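Local atomic coordinates of homocysteine S-methyltransferase (Escherichia coli, PDB entry 5DMM), a protein that catalyses the zinc-dependent transfer of a methyl group from S-methylmethionine, or less efficiently S-adenosylmethionine, to homocysteine, yielding methionine. Residues A24-A29 / H55-R60; S133-D138 / S194-D199; A237-L242 / P282-A287. All blocks are in the same frame, centred on the assembly; numbering follows the deposited sequence.

Interaction 1 (A24-A29 / H55-R60)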
loop_
_atom_site.group_PDB
_atom_site.type_symbol
_atom_site.label_atom_id
_atom_site.label_comp_id
_atom_site.label_asym_id
_atom_site.label_seq_id
_atom_site.Cartn_x
_atom_site.Cartn_y
_atom_site.Cartn_z
ATOM N N ALA A 24 7.218 -8.191 6.612
ATOM C CA ALA A 24 7.324 -9.021 7.819
ATOM C C ALA A 24 8.051 -10.348 7.607
ATOM O O ALA A 24 8.894 -10.729 8.425
ATOM C CB ALA A 24 5.935 -9.290 8.380
ATOM N N THR A 25 7.709 -11.053 6.526
ATOM C CA THR A 25 8.332 -12.341 6.210
ATOM C C THR A 25 9.847 -12.225 6.180
ATOM O O THR A 25 10.564 -13.035 6.769
ATOM C CB THR A 25 7.859 -12.890 4.843
ATOM O OG1 THR A 25 7.992 -11.868 3.843
ATOM C CG2 THR A 25 6.415 -13.324 4.907
ATOM N N GLU A 26 10.317 -11.195 5.492
ATOM C CA GLU A 26 11.734 -10.980 5.279
ATOM C C GLU A 26 12.446 -10.556 6.556
ATOM O O GLU A 26 13.573 -10.970 6.801
ATOM C CB GLU A 26 11.940 -9.936 4.181
ATOM C CG GLU A 26 11.945 -10.538 2.780
ATOM C CD GLU A 26 13.348 -10.893 2.313
ATOM O OE1 GLU A 26 14.313 -10.248 2.787
ATOM O OE2 GLU A 26 13.494 -11.808 1.476
ATOM N N LEU A 27 11.794 -9.728 7.364
ATOM C CA LEU A 27 12.405 -9.304 8.629
ATOM C C LEU A 27 12.544 -10.481 9.582
ATOM O O LEU A 27 13.578 -10.648 10.244
ATOM C CB LEU A 27 11.581 -8.196 9.279
ATOM C CG LEU A 27 11.604 -6.849 8.566
ATOM C CD1 LEU A 27 10.705 -5.839 9.294
ATOM C CD2 LEU A 27 13.034 -6.314 8.492
ATOM N N GLU A 28 11.498 -11.295 9.656
ATOM C CA GLU A 28 11.528 -12.501 10.474
ATOM C C GLU A 28 12.606 -13.497 10.036
ATOM O O GLU A 28 13.270 -14.117 10.878
ATOM C CB GLU A 28 10.160 -13.177 10.450
ATOM C CG GLU A 28 9.085 -12.389 11.167
ATOM C CD GLU A 28 7.827 -13.198 11.355
ATOM O OE1 GLU A 28 7.559 -14.071 10.500
ATOM O OE2 GLU A 28 7.116 -12.971 12.361
ATOM N N ALA A 29 12.776 -13.659 8.725
ATOM C CA ALA A 29 13.835 -14.521 8.204
ATOM C C ALA A 29 15.217 -14.032 8.648
ATOM O O ALA A 29 16.137 -14.828 8.819
ATOM C CB ALA A 29 13.767 -14.592 6.681
ATOM N N HIS A 55 13.798 -3.570 1.437
ATOM C CA HIS A 55 13.392 -2.757 0.285
ATOM C C HIS A 55 14.358 -2.998 -0.888
ATOM O O HIS A 55 13.949 -3.148 -2.043
ATOM C CB HIS A 55 13.353 -1.267 0.641
ATOM C CG HIS A 55 12.209 -0.871 1.527
ATOM N ND1 HIS A 55 10.899 -1.188 1.243
ATOM C CD2 HIS A 55 12.183 -0.156 2.678
ATOM C CE1 HIS A 55 10.114 -0.689 2.186
ATOM N NE2 HIS A 55 10.868 -0.056 3.064
ATOM N N LEU A 56 15.650 -3.057 -0.581
ATOM C CA LEU A 56 16.654 -3.290 -1.615
ATOM C C LEU A 56 16.455 -4.672 -2.241
ATOM O O LEU A 56 16.552 -4.838 -3.459
ATOM C CB LEU A 56 18.063 -3.157 -1.036
ATOM C CG LEU A 56 19.214 -3.495 -1.988
ATOM C CD1 LEU A 56 19.209 -2.566 -3.202
ATOM C CD2 LEU A 56 20.557 -3.443 -1.247
ATOM N N ASP A 57 16.165 -5.653 -1.394
ATOM C CA ASP A 57 15.835 -7.013 -1.830
ATOM C C ASP A 57 14.703 -7.043 -2.867
ATOM O O ASP A 57 14.765 -7.751 -3.888
ATOM C CB ASP A 57 15.434 -7.835 -0.606
ATOM C CG ASP A 57 15.710 -9.302 -0.765
ATOM O OD1 ASP A 57 15.560 -9.833 -1.891
ATOM O OD2 ASP A 57 16.075 -9.929 0.256
ATOM N N TYR A 58 13.653 -6.277 -2.598
ATOM C CA TYR A 58 12.515 -6.254 -3.511
ATOM C C TYR A 58 12.847 -5.522 -4.813
ATOM O O TYR A 58 12.412 -5.949 -5.882
ATOM C CB TYR A 58 11.287 -5.620 -2.837
ATOM C CG TYR A 58 10.497 -6.611 -2.003
ATOM C CD1 TYR A 58 9.829 -7.672 -2.612
ATOM C CD2 TYR A 58 10.406 -6.481 -0.610
ATOM C CE1 TYR A 58 9.103 -8.576 -1.884
ATOM C CE2 TYR A 58 9.671 -7.400 0.142
ATOM C CZ TYR A 58 9.031 -8.455 -0.518
ATOM O OH TYR A 58 8.284 -9.385 0.164
ATOM N N TYR A 59 13.598 -4.424 -4.744
ATOM C CA TYR A 59 13.995 -3.757 -5.987
ATOM C C TYR A 59 14.845 -4.709 -6.845
ATOM O O TYR A 59 14.728 -4.719 -8.064
ATOM C CB TYR A 59 14.768 -2.465 -5.714
ATOM C CG TYR A 59 13.958 -1.238 -5.292
ATOM C CD1 TYR A 59 12.837 -0.808 -6.011
ATOM C CD2 TYR A 59 14.355 -0.483 -4.193
ATOM C CE1 TYR A 59 12.126 0.335 -5.627
ATOM C CE2 TYR A 59 13.652 0.664 -3.806
ATOM C CZ TYR A 59 12.535 1.060 -4.529
ATOM O OH TYR A 59 11.836 2.181 -4.157
ATOM N N ARG A 60 15.692 -5.511 -6.200
ATOM C CA ARG A 60 16.500 -6.503 -6.904
ATOM C C ARG A 60 15.633 -7.566 -7.567
ATOM O O ARG A 60 15.940 -8.023 -8.666
ATOM C CB ARG A 60 17.495 -7.177 -5.955
ATOM C CG ARG A 60 18.668 -6.311 -5.572
ATOM C CD ARG A 60 19.629 -7.066 -4.657
ATOM N NE ARG A 60 20.886 -6.343 -4.531
ATOM C CZ ARG A 60 21.660 -6.378 -3.458
ATOM N NH1 ARG A 60 21.299 -7.101 -2.403
ATOM N NH2 ARG A 60 22.795 -5.689 -3.437
HETATM O O HOH W 1 15.539 -12.307 -0.905
#
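Glu26 and Asp57 bring two carboxylates together where the short helix 24-29, which follows the first strand of the TIM barrel, lies beside the later turns of helix 48-61. The backbones stay well apart, 9.1 Å between Glu26 CA and Asp57 CA, and the side chains reach across the space. Glu26 OE1 comes to 3.1 Å from Asp57 OD2, and Glu26 OE2 lies 3.4 Å from the same oxygen. Both groups are acceptors, so this is a close approach of like charges, with the carboxylate planes turned 77° apart. A bend at chi2 (-93°) swings the Glu26 carboxylate toward Asp57 OD2, while Asp57 sends CG opposite its own backbone N (chi1 -152°). Arg30 NH2 forms salt bridges to both Glu26 OE1 and Asp57 OD2, and this shared cation probably offsets the repulsion. Water 1 donates to Glu26 OE2 at 3.2 Å and, weakly, to Asp57 OD1 at 2.7 Å, although it has more acceptors nearby than protons. Next to the acids, the Tyr58 side chain reaches toward the first helix until its OH is 4.4 Å from Thr25 OG1. That is a loose approach, and each hydroxyl bonds elsewhere, Tyr58 OH to Ala22 O and Thr25 OG1 to Thr298 O. Helix 300-309 closes this junction, Pro300 touching Glu26, Asp57 and Tyr58, while His55, Leu56 and Tyr59 pack on helix 85-109 and Leu27 packs on Leu50 and Val54, from an earlier part of helix 48-61.

Interaction 2 (S133-D138 / S194-D199)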
loop_
_atom_site.group_PDB
_atom_site.type_symbol
_atom_site.label_atom_id
_atom_site.label_comp_id
_atom_site.label_asym_id
_atom_site.label_seq_id
_atom_site.Cartn_x
_atom_site.Cartn_y
_atom_site.Cartn_z
ATOM N N SER A 133 -10.232 -5.532 12.187
ATOM C CA SER A 133 -11.353 -4.764 11.652
ATOM C C SER A 133 -11.065 -4.183 10.274
ATOM O O SER A 133 -11.933 -3.559 9.672
ATOM C CB SER A 133 -11.732 -3.630 12.601
ATOM O OG SER A 133 -13.057 -3.190 12.358
ATOM N N GLU A 134 -9.850 -4.380 9.771
ATOM C CA GLU A 134 -9.527 -3.916 8.428
ATOM C C GLU A 134 -10.161 -4.823 7.373
ATOM O O GLU A 134 -10.014 -4.587 6.168
ATOM C CB GLU A 134 -8.016 -3.841 8.224
ATOM C CG GLU A 134 -7.295 -5.146 8.447
ATOM C CD GLU A 134 -6.395 -5.096 9.657
ATOM O OE1 GLU A 134 -6.915 -5.236 10.784
ATOM O OE2 GLU A 134 -5.170 -4.910 9.479
ATOM N N TYR A 135 -10.876 -5.845 7.842
ATOM C CA TYR A 135 -11.554 -6.797 6.972
ATOM C C TYR A 135 -13.063 -6.810 7.189
ATOM O O TYR A 135 -13.791 -7.451 6.431
ATOM C CB TYR A 135 -10.997 -8.208 7.184
ATOM C CG TYR A 135 -9.494 -8.286 7.094
ATOM C CD1 TYR A 135 -8.845 -8.130 5.877
ATOM C CD2 TYR A 135 -8.722 -8.512 8.227
ATOM C CE1 TYR A 135 -7.473 -8.196 5.790
ATOM C CE2 TYR A 135 -7.346 -8.581 8.149
ATOM C CZ TYR A 135 -6.727 -8.420 6.927
ATOM O OH TYR A 135 -5.357 -8.486 6.843
ATOM N N ARG A 136 -13.536 -6.120 8.224
ATOM C CA ARG A 136 -14.974 -6.029 8.461
ATOM C C ARG A 136 -15.468 -4.605 8.191
ATOM O O ARG A 136 -16.547 -4.411 7.627
ATOM C CB ARG A 136 -15.327 -6.479 9.891
ATOM C CG ARG A 136 -15.374 -5.369 10.947
ATOM C CD ARG A 136 -15.774 -5.901 12.313
ATOM N NE ARG A 136 -14.770 -6.820 12.844
ATOM C CZ ARG A 136 -13.882 -6.498 13.780
ATOM N NH1 ARG A 136 -13.003 -7.400 14.197
ATOM N NH2 ARG A 136 -13.877 -5.277 14.306
ATOM N N GLY A 137 -14.666 -3.611 8.572
ATOM C CA GLY A 137 -15.021 -2.217 8.366
ATOM C C GLY A 137 -16.197 -1.707 9.176
ATOM O O GLY A 137 -16.734 -0.638 8.887
ATOM N N ASP A 138 -16.610 -2.447 10.199
ATOM C CA ASP A 138 -17.739 -1.983 10.996
ATOM C C ASP A 138 -17.257 -1.147 12.172
ATOM O O ASP A 138 -17.258 -1.588 13.314
ATOM C CB ASP A 138 -18.601 -3.143 11.493
ATOM C CG ASP A 138 -19.937 -2.665 12.075
ATOM O OD1 ASP A 138 -20.231 -1.450 12.010
ATOM O OD2 ASP A 138 -20.704 -3.505 12.586
ATOM N N SER A 194 -6.759 1.052 -2.380
ATOM C CA SER A 194 -6.955 -0.380 -2.506
ATOM C C SER A 194 -7.806 -0.895 -1.348
ATOM O O SER A 194 -7.627 -0.467 -0.206
ATOM C CB SER A 194 -5.605 -1.087 -2.567
ATOM O OG SER A 194 -5.783 -2.493 -2.647
ATOM N N PHE A 195 -8.717 -1.817 -1.661
ATOM C CA PHE A 195 -9.820 -2.209 -0.782
ATOM C C PHE A 195 -9.785 -3.669 -0.349
ATOM O O PHE A 195 -9.263 -4.526 -1.075
ATOM C CB PHE A 195 -11.164 -1.962 -1.489
ATOM C CG PHE A 195 -11.223 -0.664 -2.230
ATOM C CD1 PHE A 195 -11.120 0.537 -1.545
ATOM C CD2 PHE A 195 -11.368 -0.643 -3.603
ATOM C CE1 PHE A 195 -11.162 1.739 -2.220
ATOM C CE2 PHE A 195 -11.413 0.563 -4.288
ATOM C CZ PHE A 195 -11.306 1.752 -3.594
ATOM N N THR A 196 -10.370 -3.955 0.816
ATOM C CA THR A 196 -10.738 -5.332 1.156
ATOM C C THR A 196 -12.229 -5.523 0.875
ATOM O O THR A 196 -13.011 -4.560 0.902
ATOM C CB THR A 196 -10.437 -5.705 2.624
ATOM O OG1 THR A 196 -11.199 -4.875 3.509
ATOM C CG2 THR A 196 -8.957 -5.566 2.910
ATOM N N LEU A 197 -12.614 -6.767 0.602
ATOM C CA LEU A 197 -13.934 -7.052 0.053
ATOM C C LEU A 197 -14.738 -8.023 0.896
ATOM O O LEU A 197 -14.178 -8.887 1.576
ATOM C CB LEU A 197 -13.796 -7.615 -1.367
ATOM C CG LEU A 197 -13.090 -6.709 -2.374
ATOM C CD1 LEU A 197 -12.960 -7.409 -3.699
ATOM C CD2 LEU A 197 -13.809 -5.371 -2.549
ATOM N N ARG A 198 -16.054 -7.871 0.833
ATOM C CA ARG A 198 -16.999 -8.823 1.395
ATOM C C ARG A 198 -17.234 -9.943 0.376
ATOM O O ARG A 198 -17.310 -11.126 0.722
ATOM C CB ARG A 198 -18.311 -8.109 1.746
ATOM C CG ARG A 198 -19.435 -9.012 2.197
ATOM C CD ARG A 198 -20.629 -8.189 2.672
ATOM N NE ARG A 198 -20.342 -7.483 3.924
ATOM C CZ ARG A 198 -21.259 -6.897 4.690
ATOM N NH1 ARG A 198 -22.540 -6.929 4.342
ATOM N NH2 ARG A 198 -20.900 -6.278 5.811
ATOM N N ASP A 199 -17.342 -9.537 -0.884
ATOM C CA ASP A 199 -17.469 -10.451 -2.009
ATOM C C ASP A 199 -16.955 -9.721 -3.238
ATOM O O ASP A 199 -16.475 -8.594 -3.129
ATOM C CB ASP A 199 -18.920 -10.904 -2.200
ATOM C CG ASP A 199 -19.890 -9.741 -2.277
ATOM O OD1 ASP A 199 -19.843 -8.980 -3.263
ATOM O OD2 ASP A 199 -20.711 -9.587 -1.348
#
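Tyr135 and Thr196 mark the nearest approach of an irregular loop and the end of a barrel strand, with 6.1 Å between their CA atoms. Residues 133-138 lie between helices 125-129 and 143-159, folded back by a bond from Gly137 N to Ser133 O, whereas 194-199 carries strand 191-197 into a corner at Arg198. Thr196 OG1 donates to Glu134 O at 2.9 Å, meeting the carbonyl at a C=O...donor angle of 145° and tilted 16° from the carbonyl plane. With chi1 at 62°, OG1 sits between the backbone N and the carbonyl carbon, and CG2 is left to meet Tyr135 CD1 at 3.9 Å. The methyl approaches the ring obliquely, and the two side chains cross at about a right angle. Within the loop, Glu134 CG lies over one face of the Tyr135 ring, 3.4 Å above its plane and toward the rim. The Tyr135 side chain also touches Cys229 and comes about 4 Å from the bound homocysteine, so the loop borders the substrate pocket; Glu134 OE2 bonds to Tyr71 of that pocket. Asp138 and His140 bind a zinc ion distinct from the one held by Cys229 and Cys295. Because Thr196 OG1 also bonds to Ser204 OG, the hydroxyl serves two partners, tying the carbonyl of the buried Glu134 to the strand end while its methyl packs beside the tyrosine.

Interaction 3 (A237-L242 / P282-A287)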
loop_
_atom_site.group_PDB
_atom_site.type_symbol
_atom_site.label_atom_id
_atom_site.label_comp_id
_atom_site.label_asym_id
_atom_site.label_seq_id
_atom_site.Cartn_x
_atom_site.Cartn_y
_atom_site.Cartn_z
ATOM N N ALA A 237 -12.164 -12.318 -10.039
ATOM C CA ALA A 237 -13.571 -11.916 -10.109
ATOM C C ALA A 237 -13.764 -10.453 -9.700
ATOM O O ALA A 237 -14.540 -9.715 -10.316
ATOM C CB ALA A 237 -14.417 -12.821 -9.222
ATOM N N ALA A 238 -13.051 -10.052 -8.655
ATOM C CA ALA A 238 -13.114 -8.682 -8.157
ATOM C C ALA A 238 -12.560 -7.706 -9.181
ATOM O O ALA A 238 -13.155 -6.654 -9.420
ATOM C CB ALA A 238 -12.350 -8.560 -6.858
ATOM N N LEU A 239 -11.420 -8.053 -9.779
ATOM C CA LEU A 239 -10.808 -7.198 -10.791
ATOM C C LEU A 239 -11.691 -7.081 -12.015
ATOM O O LEU A 239 -11.829 -6.000 -12.579
ATOM C CB LEU A 239 -9.435 -7.719 -11.210
ATOM C CG LEU A 239 -8.279 -7.540 -10.227
ATOM C CD1 LEU A 239 -7.003 -8.210 -10.759
ATOM C CD2 LEU A 239 -8.046 -6.054 -9.947
ATOM N N GLN A 240 -12.268 -8.199 -12.444
ATOM C CA GLN A 240 -13.133 -8.173 -13.627
ATOM C C GLN A 240 -14.315 -7.239 -13.400
ATOM O O GLN A 240 -14.735 -6.540 -14.319
ATOM C CB GLN A 240 -13.607 -9.587 -13.987
ATOM C CG GLN A 240 -12.531 -10.414 -14.648
ATOM C CD GLN A 240 -12.886 -11.888 -14.759
ATOM O OE1 GLN A 240 -13.789 -12.382 -14.076
ATOM N NE2 GLN A 240 -12.164 -12.604 -15.623
ATOM N N HIS A 241 -14.833 -7.202 -12.174
ATOM C CA HIS A 241 -15.941 -6.304 -11.866
ATOM C C HIS A 241 -15.487 -4.837 -11.922
ATOM O O HIS A 241 -16.149 -4.000 -12.545
ATOM C CB HIS A 241 -16.545 -6.646 -10.501
ATOM C CG HIS A 241 -17.757 -5.831 -10.145
ATOM N ND1 HIS A 241 -18.954 -5.934 -10.824
ATOM C CD2 HIS A 241 -17.952 -4.899 -9.182
ATOM C CE1 HIS A 241 -19.833 -5.100 -10.293
ATOM N NE2 HIS A 241 -19.251 -4.462 -9.294
ATOM N N LEU A 242 -14.353 -4.529 -11.288
ATOM C CA LEU A 242 -13.786 -3.183 -11.358
ATOM C C LEU A 242 -13.479 -2.769 -12.800
ATOM O O LEU A 242 -13.671 -1.624 -13.174
ATOM C CB LEU A 242 -12.516 -3.094 -10.505
ATOM C CG LEU A 242 -12.728 -3.203 -8.996
ATOM C CD1 LEU A 242 -11.387 -3.281 -8.280
ATOM C CD2 LEU A 242 -13.524 -1.989 -8.488
ATOM N N PRO A 282 -1.446 -13.210 -16.373
ATOM C CA PRO A 282 -2.235 -12.956 -17.591
ATOM C C PRO A 282 -3.724 -12.655 -17.344
ATOM O O PRO A 282 -4.242 -11.747 -18.000
ATOM C CB PRO A 282 -2.068 -14.255 -18.397
ATOM C CG PRO A 282 -0.804 -14.837 -17.905
ATOM C CD PRO A 282 -0.732 -14.498 -16.444
ATOM N N GLN A 283 -4.397 -13.383 -16.451
ATOM C CA GLN A 283 -5.797 -13.098 -16.133
ATOM C C GLN A 283 -5.942 -11.682 -15.590
ATOM O O GLN A 283 -6.864 -10.956 -15.948
ATOM C CB GLN A 283 -6.361 -14.030 -15.065
ATOM C CG GLN A 283 -6.611 -15.460 -15.416
ATOM C CD GLN A 283 -6.719 -16.284 -14.147
ATOM O OE1 GLN A 283 -7.458 -15.926 -13.220
ATOM N NE2 GLN A 283 -5.942 -17.362 -14.072
ATOM N N TRP A 284 -5.043 -11.325 -14.679
ATOM C CA TRP A 284 -5.106 -10.012 -14.032
ATOM C C TRP A 284 -4.889 -8.887 -15.022
ATOM O O TRP A 284 -5.630 -7.899 -15.012
ATOM C CB TRP A 284 -4.066 -9.918 -12.912
ATOM C CG TRP A 284 -4.380 -10.767 -11.747
ATOM C CD1 TRP A 284 -5.568 -11.387 -11.473
ATOM C CD2 TRP A 284 -3.499 -11.091 -10.671
ATOM N NE1 TRP A 284 -5.473 -12.083 -10.292
ATOM C CE2 TRP A 284 -4.214 -11.914 -9.778
ATOM C CE3 TRP A 284 -2.168 -10.768 -10.381
ATOM C CZ2 TRP A 284 -3.637 -12.438 -8.615
ATOM C CZ3 TRP A 284 -1.593 -11.291 -9.227
ATOM C CH2 TRP A 284 -2.330 -12.112 -8.358
ATOM N N GLN A 285 -3.874 -9.031 -15.873
ATOM C CA GLN A 285 -3.550 -7.985 -16.829
ATOM C C GLN A 285 -4.699 -7.793 -17.814
ATOM O O GLN A 285 -5.009 -6.671 -18.213
ATOM C CB GLN A 285 -2.262 -8.315 -17.579
ATOM C CG GLN A 285 -1.877 -7.288 -18.636
ATOM C CD GLN A 285 -0.489 -7.524 -19.214
ATOM O OE1 GLN A 285 0.296 -8.306 -18.674
ATOM N NE2 GLN A 285 -0.176 -6.837 -20.312
ATOM N N ALA A 286 -5.334 -8.898 -18.188
ATOM C CA ALA A 286 -6.458 -8.847 -19.107
ATOM C C ALA A 286 -7.661 -8.174 -18.451
ATOM O O ALA A 286 -8.582 -7.735 -19.141
ATOM C CB ALA A 286 -6.830 -10.249 -19.584
ATOM N N ALA A 287 -7.664 -8.118 -17.121
ATOM C CA ALA A 287 -8.746 -7.471 -16.389
ATOM C C ALA A 287 -8.392 -6.048 -15.978
ATOM O O ALA A 287 -9.051 -5.483 -15.121
ATOM C CB ALA A 287 -9.128 -8.285 -15.158
HETATM O O HOH W 2 -9.377 -11.688 -16.858
#
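Leu239, Trp284 and Ala287 form an apolar helix-to-helix contact on the outer layer of the TIM barrel, where helix 235-243 lies beside the end of helix 281-286. The chains approach most closely at Gln240 and Ala287, whose CA atoms are 5.2 Å apart, as the second helix gives way to loop. Ala287, bonded through its N to Trp284 O, aims its CB at the facing helix, and that methyl lies 4.0 Å from Leu239 CB and equally 4.0 Å from Gln240 CG. A small side chain thus sits between two consecutive residues of the first helix, in keeping with the close backbones here. The longer Leu239 chain reaches past it to the indole. With its CG opposite the carbonyl carbon (chi1 -74°) and the chain extended at chi2 (176°), it places CD1 3.6 Å from Trp284 CD1 and 3.8 Å from Trp284 CG. The methyl therefore meets the pyrrole part of the indole, obliquely to its plane, and it also touches Trp284 CB. Trp284 NE1 bonds to Thr235 OG1, which probably helps to fix the rotation of the indole, and Gln283 OE1 bonds to Thr236 OG1. On the barrel side, Leu239 packs on Val252 and Ile227, and Trp284 on Val252, Ala289 and Ile292, which joins both helices to the strands beneath. At the outer margin, water 2 accepts from Gln240 NE2 at 3.2 Å and donates to Gln283 O at 2.8 Å. Direct contact between the segments is thus largely buried and made by carbon atoms, with Leu239 and Trp284 facing the strands, whereas between the two segments the polar link from Gln240 to Gln283 runs through water on the outside.

Overall arrangement
The three contacts lie at different places round one TIM barrel. Interactions 1 and 3 both pair helices outside the strands, yet they differ in chemistry: the first is a partly buried meeting of acids that share an arginine, the third a buried apolar junction with a water at its margin. Interaction 2 instead joins a loop to the end of a strand, is buried, and contains a direct hydrogen bond, its loop bordering the substrate pocket. Interactions 2 and 3 are neighbours, touching where Leu197 CD1 packs 3.4 Å from Ala238 CB; interaction 1 stands apart, its centre 26 Å from that of interaction 2 and 27 Å from that of interaction 3.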